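Local coordinates for protein macrophomate synthase intermolecular Diels-Alderase (Macrophoma commelinae, PDB 1IZC) that is a TIM-barrel protein of the HpcH/HpaI aldolase/citrate lyase family, binding a magnesium ion together with pyruvic acid, at residues E185-K188 with G189-V193; P230-V233 with E234-K238; G210-M213 with I214-L218; F239-A242 with A243-G247. The protein carries 1 engineered substitution. All coordinates share one frame; numbering follows the deposited sequence.

Overall arrangement
The four contacts are local turns of three helices that follow successive strands of the parallel eight-stranded barrel. Contacts 1 and 3, with centres about 11 Å apart, meet at the magnesium ion and the pyruvic acid: E185 and D211 both ligate the metal, and D215 OD2 accepts a hydrogen bond from V187 N at 2.7 Å. Contacts 2 and 4 are successive pieces of helix 230-245, centres about 13 Å apart, with the F232 side chain about 8 Å and that of F239 about 10 Å from the pyruvic acid. Contact 2 meets contact 1 where K238 NZ lies 2.9 Å from V190 O, and contact 3 where F232 CD1 lies 3.8 Å from Y212 CD2. Contact 4 reaches contact 1 by packing against V193.

Contact 1: E185-K188 with G189-V193; sequences ESVK and GVENV. With MG (magnesium ion), chain B; PYR (pyruvic acid), chain C.
S186 caps a helix against G189 while the residue just before it, E185, ligates magnesium, so the N-cap follows directly on a metal ligand. The helix is 187-191, which follows strand 179-184 of the TIM barrel after a two-residue link. The evidence for the cap is the bond from G189 N to S186 OG, 3.0 Å long and somewhat bent at 143°. A chi1 of 65° turns the hydroxyl back over the first turn, where it also shares a hydrogen bond with E127. The backbone of S186 takes part as well: its O receives V190 N at 3.0 Å, nearly straight at 162°, and V190 CG2 rests on the same oxygen. The helix then runs out in a weak bond from N192 N to K188 O, while the N192 side-chain amide turns to E127 O. On the other side of the cap, the extended chain of E185 reaches the pocket: OE1 is 2.1 Å from magnesium, and OE2, which also accepts from H125 N, takes a hydrogen bond of 2.7 Å from water 1, itself a ligand of the metal.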
loop_
_atom_site.group_PDB
_atom_site.type_symbol
_atom_site.label_atom_id
_atom_site.label_comp_id
_atom_site.label_asym_id
_atom_site.label_seq_id
_atom_site.Cartn_x
_atom_site.Cartn_y
_atom_site.Cartn_z
ATOM N N GLU A 185 19.665 -11.342 -26.263
ATOM C CA GLU A 185 18.642 -10.602 -26.989
ATOM C C GLU A 185 19.156 -9.387 -27.734
ATOM O O GLU A 185 18.479 -8.360 -27.833
ATOM C CB GLU A 185 17.538 -10.202 -26.022
ATOM C CG GLU A 185 18.016 -9.510 -24.770
ATOM C CD GLU A 185 16.882 -9.318 -23.786
ATOM O OE1 GLU A 185 15.735 -9.327 -24.255
ATOM O OE2 GLU A 185 17.121 -9.159 -22.572
ATOM N N SER A 186 20.361 -9.509 -28.265
ATOM C CA SER A 186 20.944 -8.424 -29.037
ATOM C C SER A 186 21.883 -9.027 -30.066
ATOM O O SER A 186 22.293 -10.182 -29.941
ATOM C CB SER A 186 21.721 -7.461 -28.142
ATOM O OG SER A 186 22.845 -8.089 -27.551
ATOM N N VAL A 187 22.222 -8.240 -31.079
ATOM C CA VAL A 187 23.136 -8.709 -32.117
ATOM C C VAL A 187 24.483 -9.077 -31.502
ATOM O O VAL A 187 25.058 -10.122 -31.824
ATOM C CB VAL A 187 23.330 -7.629 -33.207
ATOM C CG1 VAL A 187 24.457 -8.030 -34.155
ATOM C CG2 VAL A 187 22.033 -7.453 -33.982
ATOM N N LYS A 188 24.995 -8.231 -30.615
ATOM C CA LYS A 188 26.277 -8.523 -29.978
ATOM C C LYS A 188 26.177 -9.767 -29.096
ATOM O O LYS A 188 27.142 -10.524 -28.967
ATOM C CB LYS A 188 26.747 -7.330 -29.140
ATOM C CG LYS A 188 27.244 -6.156 -29.972
ATOM C CD LYS A 188 27.890 -5.093 -29.089
ATOM C CE LYS A 188 28.533 -3.994 -29.929
ATOM N NZ LYS A 188 29.153 -2.926 -29.089
ATOM N N GLY A 189 25.011 -9.975 -28.485
ATOM C CA GLY A 189 24.830 -11.145 -27.638
ATOM C C GLY A 189 24.913 -12.423 -28.461
ATOM O O GLY A 189 25.561 -13.399 -28.075
ATOM N N VAL A 190 24.244 -12.414 -29.603
ATOM C CA VAL A 190 24.249 -13.561 -30.496
ATOM C C VAL A 190 25.662 -13.787 -31.033
ATOM O O VAL A 190 26.133 -14.922 -31.128
ATOM C CB VAL A 190 23.257 -13.332 -31.657
ATOM C CG1 VAL A 190 23.484 -14.363 -32.771
ATOM C CG2 VAL A 190 21.827 -13.443 -31.128
ATOM N N GLU A 191 26.355 -12.703 -31.355
ATOM C CA GLU A 191 27.707 -12.827 -31.882
ATOM C C GLU A 191 28.673 -13.458 -30.879
ATOM O O GLU A 191 29.667 -14.082 -31.266
ATOM C CB GLU A 191 28.222 -11.453 -32.333
ATOM C CG GLU A 191 27.323 -10.810 -33.390
ATOM C CD GLU A 191 27.850 -9.495 -33.954
ATOM O OE1 GLU A 191 28.209 -8.590 -33.164
ATOM O OE2 GLU A 191 27.882 -9.364 -35.199
ATOM N N ASN A 192 28.372 -13.328 -29.589
ATOM C CA ASN A 192 29.247 -13.875 -28.557
ATOM C C ASN A 192 28.588 -15.034 -27.793
ATOM O O ASN A 192 29.044 -15.402 -26.711
ATOM C CB ASN A 192 29.628 -12.739 -27.592
ATOM C CG ASN A 192 30.794 -13.093 -26.684
ATOM O OD1 ASN A 192 31.715 -13.814 -27.078
ATOM N ND2 ASN A 192 30.769 -12.567 -25.461
ATOM N N VAL A 193 27.543 -15.629 -28.362
ATOM C CA VAL A 193 26.832 -16.702 -27.658
ATOM C C VAL A 193 27.652 -17.967 -27.416
ATOM O O VAL A 193 27.434 -18.675 -26.435
ATOM C CB VAL A 193 25.497 -17.069 -28.375
ATOM C CG1 VAL A 193 25.771 -17.816 -29.676
ATOM C CG2 VAL A 193 24.630 -17.916 -27.454
HETATM MG MG MG B . 13.966 -8.378 -23.699
HETATM C C PYR C . 12.432 -10.135 -25.419
HETATM O O PYR C . 13.041 -9.055 -25.541
HETATM O OXT PYR C . 11.853 -10.737 -26.357
HETATM C CA PYR C . 12.457 -10.663 -24.006
HETATM O O3 PYR C . 13.015 -10.086 -23.058
HETATM C CB PYR C . 11.760 -11.949 -23.830
HETATM O O HOH W 1 14.868 -7.935 -21.752
HETATM O O HOH W 2 11.972 -7.400 -23.229
#

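Contact 2: P230-V233 with E234-K238; sequences PTFV and EAMTK
M236 lays its CG over one face of the F232 ring, one helical turn away. CG is 3.9 Å from the ring centroid and 26° off the normal, which identifies a CH-pi contact; the offset leads toward the rim, where F232 CZ is the closest carbon at 3.6 Å. The sulfur belongs to the same Met-aromatic contact but stands farther out, with M236 SD 5.0 Å from the F232 centroid and 36° off the normal, an oblique approach. Both side chains point the same way from helix 230-245. F232 carries CG anti to its backbone N (chi1 176°), beside the carbonyl carbon, which sends the ring along the helix to M236; the methionine chain bends at its second and third torsions and takes its end away from P230-V233.

The spacing of the pair is set by the backbone. M236 N donates to F232 O at 2.8 Å, nearly along the C=O axis, and equivalent i to i+4 bonds link E234 to P230, A235 to T231 and T237 to V233. E234 lies back along its own turn, its CG 3.2 Å from P230 O. Farther out, F207 of strand 205-207 touches both F232 and M236, while P209, Y212 and L218 also pack on F232, whose side chain is about 8 Å from the pyruvic acid. The side-chain pair is apolar throughout, so dispersion and the polarisable thioether and ring probably supply its attraction, while the i to i+4 backbone bonds fix the spacing of the two residues.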
loop_
_atom_site.group_PDB
_atom_site.type_symbol
_atom_site.label_atom_id
_atom_site.label_comp_id
_atom_site.label_asym_id
_atom_site.label_seq_id
_atom_site.Cartn_x
_atom_site.Cartn_y
_atom_site.Cartn_z
ATOM N N PRO A 230 15.459 -14.606 -42.306
ATOM C CA PRO A 230 16.611 -15.513 -42.299
ATOM C C PRO A 230 17.651 -15.140 -41.243
ATOM O O PRO A 230 18.284 -16.019 -40.654
ATOM C CB PRO A 230 17.160 -15.384 -43.722
ATOM C CG PRO A 230 15.931 -15.106 -44.524
ATOM C CD PRO A 230 15.218 -14.086 -43.664
ATOM N N THR A 231 17.831 -13.840 -41.012
ATOM C CA THR A 231 18.797 -13.371 -40.024
ATOM C C THR A 231 18.388 -13.855 -38.638
ATOM O O THR A 231 19.237 -14.192 -37.820
ATOM C CB THR A 231 18.908 -11.826 -40.016
ATOM O OG1 THR A 231 19.402 -11.377 -41.288
ATOM C CG2 THR A 231 19.879 -11.362 -38.931
ATOM N N PHE A 232 17.084 -13.886 -38.386
ATOM C CA PHE A 232 16.557 -14.354 -37.107
ATOM C C PHE A 232 16.745 -15.868 -37.017
ATOM O O PHE A 232 17.161 -16.392 -35.983
ATOM C CB PHE A 232 15.066 -14.024 -36.985
ATOM C CG PHE A 232 14.426 -14.553 -35.731
ATOM C CD1 PHE A 232 14.619 -13.916 -34.511
ATOM C CD2 PHE A 232 13.640 -15.697 -35.765
ATOM C CE1 PHE A 232 14.034 -14.413 -33.346
ATOM C CE2 PHE A 232 13.057 -16.200 -34.609
ATOM C CZ PHE A 232 13.255 -15.554 -33.395
ATOM N N VAL A 233 16.430 -16.570 -38.104
ATOM C CA VAL A 233 16.584 -18.022 -38.126
ATOM C C VAL A 233 18.027 -18.394 -37.799
ATOM O O VAL A 233 18.276 -19.270 -36.967
ATOM C CB VAL A 233 16.203 -18.610 -39.511
ATOM C CG1 VAL A 233 16.506 -20.108 -39.549
ATOM C CG2 VAL A 233 14.725 -18.377 -39.777
ATOM N N GLU A 234 18.974 -17.727 -38.451
ATOM C CA GLU A 234 20.389 -17.991 -38.215
ATOM C C GLU A 234 20.745 -17.722 -36.754
ATOM O O GLU A 234 21.485 -18.490 -36.135
ATOM C CB GLU A 234 21.259 -17.106 -39.107
ATOM C CG GLU A 234 21.150 -17.414 -40.588
ATOM C CD GLU A 234 21.879 -16.395 -41.444
ATOM O OE1 GLU A 234 23.075 -16.138 -41.175
ATOM O OE2 GLU A 234 21.257 -15.855 -42.386
ATOM N N ALA A 235 20.216 -16.626 -36.214
ATOM C CA ALA A 235 20.485 -16.253 -34.829
ATOM C C ALA A 235 19.984 -17.331 -33.878
ATOM O O ALA A 235 20.693 -17.735 -32.957
ATOM C CB ALA A 235 19.820 -14.916 -34.504
ATOM N N MET A 236 18.766 -17.803 -34.099
ATOM C CA MET A 236 18.208 -18.841 -33.236
ATOM C C MET A 236 18.967 -20.156 -33.386
ATOM O O MET A 236 19.107 -20.919 -32.427
ATOM C CB MET A 236 16.731 -19.068 -33.542
ATOM C CG MET A 236 15.806 -18.046 -32.908
ATOM S SD MET A 236 16.155 -17.864 -31.142
ATOM C CE MET A 236 15.787 -19.462 -30.550
ATOM N N THR A 237 19.459 -20.422 -34.589
ATOM C CA THR A 237 20.209 -21.644 -34.817
ATOM C C THR A 237 21.527 -21.595 -34.071
ATOM O O THR A 237 21.925 -22.578 -33.442
ATOM C CB THR A 237 20.484 -21.867 -36.313
ATOM O OG1 THR A 237 19.244 -22.134 -36.979
ATOM C CG2 THR A 237 21.427 -23.049 -36.508
ATOM N N LYS A 238 22.205 -20.455 -34.141
ATOM C CA LYS A 238 23.478 -20.304 -33.454
ATOM C C LYS A 238 23.263 -20.414 -31.945
ATOM O O LYS A 238 24.019 -21.086 -31.242
ATOM C CB LYS A 238 24.110 -18.961 -33.798
ATOM C CG LYS A 238 25.498 -18.780 -33.214
ATOM C CD LYS A 238 26.072 -17.417 -33.569
ATOM C CE LYS A 238 27.470 -17.253 -33.008
ATOM N NZ LYS A 238 27.980 -15.877 -33.210
#

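Contact 3: G210-M213 with I214-L218. With MG (magnesium ion), chain B; PYR (pyruvic acid), chain C.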
loop_
_atom_site.group_PDB
_atom_site.type_symbol
_atom_site.label_atom_id
_atom_site.label_comp_id
_atom_site.label_asym_id
_atom_site.label_seq_id
_atom_site.Cartn_x
_atom_site.Cartn_y
_atom_site.Cartn_z
ATOM N N GLY A 210 11.971 -10.435 -29.292
ATOM C CA GLY A 210 11.561 -9.059 -29.513
ATOM C C GLY A 210 12.712 -8.077 -29.497
ATOM O O GLY A 210 12.927 -7.345 -30.471
ATOM N N ASP A 211 13.450 -8.042 -28.390
ATOM C CA ASP A 211 14.575 -7.128 -28.312
ATOM C C ASP A 211 15.597 -7.450 -29.392
ATOM O O ASP A 211 16.188 -6.544 -29.965
ATOM C CB ASP A 211 15.228 -7.164 -26.929
ATOM C CG ASP A 211 14.515 -6.255 -25.932
ATOM O OD1 ASP A 211 14.021 -5.186 -26.348
ATOM O OD2 ASP A 211 14.459 -6.592 -24.738
ATOM N N TYR A 212 15.802 -8.733 -29.683
ATOM C CA TYR A 212 16.769 -9.086 -30.720
ATOM C C TYR A 212 16.352 -8.495 -32.065
ATOM O O TYR A 212 17.149 -7.839 -32.742
ATOM C CB TYR A 212 16.900 -10.602 -30.873
ATOM C CG TYR A 212 17.727 -10.966 -32.091
ATOM C CD1 TYR A 212 19.120 -10.848 -32.077
ATOM C CD2 TYR A 212 17.106 -11.318 -33.286
ATOM C CE1 TYR A 212 19.878 -11.069 -33.239
ATOM C CE2 TYR A 212 17.848 -11.539 -34.452
ATOM C CZ TYR A 212 19.225 -11.409 -34.421
ATOM O OH TYR A 212 19.946 -11.586 -35.590
ATOM N N MET A 213 15.103 -8.732 -32.451
ATOM C CA MET A 213 14.615 -8.225 -33.724
ATOM C C MET A 213 14.748 -6.711 -33.835
ATOM O O MET A 213 15.133 -6.191 -34.878
ATOM C CB MET A 213 13.166 -8.652 -33.939
ATOM C CG MET A 213 13.030 -10.151 -34.163
ATOM S SD MET A 213 11.368 -10.648 -34.603
ATOM C CE MET A 213 10.625 -10.932 -32.976
ATOM N N ILE A 214 14.448 -5.993 -32.761
ATOM C CA ILE A 214 14.576 -4.543 -32.810
ATOM C C ILE A 214 16.037 -4.164 -33.016
ATOM O O ILE A 214 16.366 -3.326 -33.855
ATOM C CB ILE A 214 14.051 -3.903 -31.500
ATOM C CG1 ILE A 214 12.546 -4.158 -31.382
ATOM C CG2 ILE A 214 14.358 -2.408 -31.476
ATOM C CD1 ILE A 214 11.933 -3.680 -30.067
ATOM N N ASP A 215 16.923 -4.811 -32.267
ATOM C CA ASP A 215 18.334 -4.512 -32.345
ATOM C C ASP A 215 18.916 -4.880 -33.703
ATOM O O ASP A 215 19.846 -4.235 -34.170
ATOM C CB ASP A 215 19.087 -5.251 -31.235
ATOM C CG ASP A 215 20.519 -4.771 -31.082
ATOM O OD1 ASP A 215 20.736 -3.547 -30.916
ATOM O OD2 ASP A 215 21.436 -5.618 -31.118
ATOM N N ALA A 216 18.350 -5.909 -34.323
ATOM C CA ALA A 216 18.824 -6.383 -35.623
ATOM C C ALA A 216 18.179 -5.637 -36.789
ATOM O O ALA A 216 18.503 -5.895 -37.950
ATOM C CB ALA A 216 18.553 -7.879 -35.761
ATOM N N GLY A 217 17.263 -4.724 -36.479
ATOM C CA GLY A 217 16.601 -3.963 -37.521
ATOM C C GLY A 217 15.639 -4.801 -38.336
ATOM O O GLY A 217 15.392 -4.512 -39.509
ATOM N N LEU A 218 15.089 -5.841 -37.718
ATOM C CA LEU A 218 14.153 -6.720 -38.396
ATOM C C LEU A 218 12.731 -6.318 -38.040
ATOM O O LEU A 218 12.434 -6.008 -36.889
ATOM C CB LEU A 218 14.405 -8.177 -37.992
ATOM C CG LEU A 218 15.825 -8.694 -38.245
ATOM C CD1 LEU A 218 15.968 -10.106 -37.697
ATOM C CD2 LEU A 218 16.124 -8.666 -39.736
HETATM MG MG MG B . 13.966 -8.378 -23.699
HETATM C C PYR C . 12.432 -10.135 -25.419
HETATM O O PYR C . 13.041 -9.055 -25.541
HETATM O OXT PYR C . 11.853 -10.737 -26.357
HETATM C CA PYR C . 12.457 -10.663 -24.006
HETATM O O3 PYR C . 13.015 -10.086 -23.058
HETATM C CB PYR C . 11.760 -11.949 -23.830
HETATM O O HOH W 1 14.868 -7.935 -21.752
HETATM O O HOH W 2 11.972 -7.400 -23.229
#
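I214 lies back against the first turn of helix 209-215, its CG1 3.3 Å from G210 O, and its N donates to that same oxygen. This first turn is the ligand-binding end. G210 N donates to the pyruvic acid OXT at 3.0 Å and D211 N to its O at 3.1 Å, while D211 OD2 binds magnesium at 2.1 Å. The D211 carboxylate is held further by a second subunit, where F149 N bonds OD1 and S148 OG bonds OD2.

D215 continues the helical pattern: its N donates to D211 O, and its CB lies close to that oxygen. A216 follows with CB over one face of the Y212 ring, 4.2 Å from the centroid and 24° off the normal, a CH-pi contact displaced toward the CZ end. A chi1 of 171° swings the tyrosine ring to the side of its own carbonyl carbon, alongside the helix toward A216. At G217 phi turns positive, and the chain closes a Schellman motif: G217 N donates to I214 O, then L218 N returns to M213 O at 2.9 Å. That reversal brings L218 CD1 obliquely to Y212 CE2, at 4.0 Å.

Y212 therefore has partners on two helices and a strand. V190 of helix 187-191 approaches it, T231 and A235 of helix 230-245 pack on it, and the ring of F207, from strand 205-207, meets it with the planes at about 55°. The helix is thus packed against both neighbouring helices, while its first turn faces the ligand.

Contact 4: F239-A242 with A243-G247; sequences FSTA and AQRNG
R245 folds back over T241 and A242 at the end of helix 230-245. Its CB lies 3.4 Å from T241 O, the oxygen to which R245 N donates its helical hydrogen bond. CG, placed between the backbone N and the carbonyl carbon by a chi1 of 87°, comes 3.4 Å from A242 O. The chain then bends at chi3 and turns one guanidinium face toward the backbone: NE is 4.0 Å from T241 O, and CZ is 3.8 Å from A242 CA. At the tip, NH1 sits 3.7 Å from A242 CB and forms a salt bridge with D194, whereas NH2 meets T241 CG2 at 3.5 Å. R245 and N246 also touch a crystal neighbour, so lattice packing may influence their orientation.

N246 returns to the same turn, its ND2 donating to A242 O at 2.9 Å and 156°, beside a weak bond from its own N. G247, with a phi of 69°, ends the helix in a Schellman motif. Helix 193-197 takes up A242 through D194 and A197; on the barrel side, A243 packs on L205 and I250, of strands 205-207 and 250-253, and the F239 ring meets F207 edge-to-face.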
loop_
_atom_site.group_PDB
_atom_site.type_symbol
_atom_site.label_atom_id
_atom_site.label_comp_id
_atom_site.label_asym_id
_atom_site.label_seq_id
_atom_site.Cartn_x
_atom_site.Cartn_y
_atom_site.Cartn_z
ATOM N N PHE A 239 22.218 -19.751 -31.461
ATOM C CA PHE A 239 21.873 -19.774 -30.045
ATOM C C PHE A 239 21.554 -21.186 -29.544
ATOM O O PHE A 239 22.136 -21.649 -28.557
ATOM C CB PHE A 239 20.666 -18.845 -29.801
ATOM C CG PHE A 239 20.039 -18.976 -28.429
ATOM C CD1 PHE A 239 20.518 -18.243 -27.349
ATOM C CD2 PHE A 239 18.947 -19.826 -28.233
ATOM C CE1 PHE A 239 19.916 -18.351 -26.079
ATOM C CE2 PHE A 239 18.337 -19.950 -26.977
ATOM C CZ PHE A 239 18.820 -19.210 -25.899
ATOM N N SER A 240 20.636 -21.874 -30.220
ATOM C CA SER A 240 20.220 -23.206 -29.792
ATOM C C SER A 240 21.331 -24.237 -29.891
ATOM O O SER A 240 21.448 -25.099 -29.024
ATOM C CB SER A 240 18.999 -23.676 -30.588
ATOM O OG SER A 240 19.270 -23.711 -31.975
ATOM N N THR A 241 22.138 -24.150 -30.942
ATOM C CA THR A 241 23.248 -25.081 -31.114
ATOM C C THR A 241 24.284 -24.867 -30.008
ATOM O O THR A 241 24.849 -25.832 -29.482
ATOM C CB THR A 241 23.916 -24.897 -32.494
ATOM O OG1 THR A 241 22.954 -25.172 -33.519
ATOM C CG2 THR A 241 25.085 -25.861 -32.651
ATOM N N ALA A 242 24.533 -23.610 -29.645
ATOM C CA ALA A 242 25.497 -23.319 -28.588
ATOM C C ALA A 242 25.008 -23.913 -27.267
ATOM O O ALA A 242 25.779 -24.540 -26.544
ATOM C CB ALA A 242 25.714 -21.806 -28.448
ATOM N N ALA A 243 23.729 -23.709 -26.949
ATOM C CA ALA A 243 23.164 -24.263 -25.718
ATOM C C ALA A 243 23.272 -25.799 -25.725
ATOM O O ALA A 243 23.757 -26.407 -24.773
ATOM C CB ALA A 243 21.685 -23.841 -25.576
ATOM N N GLN A 244 22.827 -26.421 -26.808
ATOM C CA GLN A 244 22.862 -27.884 -26.924
ATOM C C GLN A 244 24.260 -28.499 -26.796
ATOM O O GLN A 244 24.446 -29.486 -26.085
ATOM C CB GLN A 244 22.251 -28.315 -28.266
ATOM C CG GLN A 244 20.732 -28.166 -28.346
ATOM C CD GLN A 244 20.233 -27.957 -29.771
ATOM O OE1 GLN A 244 20.936 -28.251 -30.746
ATOM N NE2 GLN A 244 19.011 -27.448 -29.898
ATOM N N ARG A 245 25.241 -27.919 -27.477
ATOM C CA ARG A 245 26.584 -28.479 -27.438
ATOM C C ARG A 245 27.222 -28.419 -26.053
ATOM O O ARG A 245 28.058 -29.262 -25.710
ATOM C CB ARG A 245 27.487 -27.773 -28.459
ATOM C CG ARG A 245 28.157 -26.512 -27.961
ATOM C CD ARG A 245 29.301 -26.098 -28.899
ATOM N NE ARG A 245 28.781 -25.661 -30.185
ATOM C CZ ARG A 245 28.548 -24.391 -30.512
ATOM N NH1 ARG A 245 28.805 -23.404 -29.657
ATOM N NH2 ARG A 245 28.019 -24.114 -31.693
ATOM N N ASN A 246 26.823 -27.431 -25.252
ATOM C CA ASN A 246 27.376 -27.256 -23.913
ATOM C C ASN A 246 26.542 -27.889 -22.808
ATOM O O ASN A 246 26.873 -27.768 -21.626
ATOM C CB ASN A 246 27.583 -25.759 -23.633
ATOM C CG ASN A 246 28.766 -25.185 -24.402
ATOM O OD1 ASN A 246 29.923 -25.454 -24.069
ATOM N ND2 ASN A 246 28.484 -24.406 -25.441
ATOM N N GLY A 247 25.457 -28.554 -23.193
ATOM C CA GLY A 247 24.598 -29.206 -22.223
ATOM C C GLY A 247 23.833 -28.215 -21.362
ATOM O O GLY A 247 23.643 -28.444 -20.161
#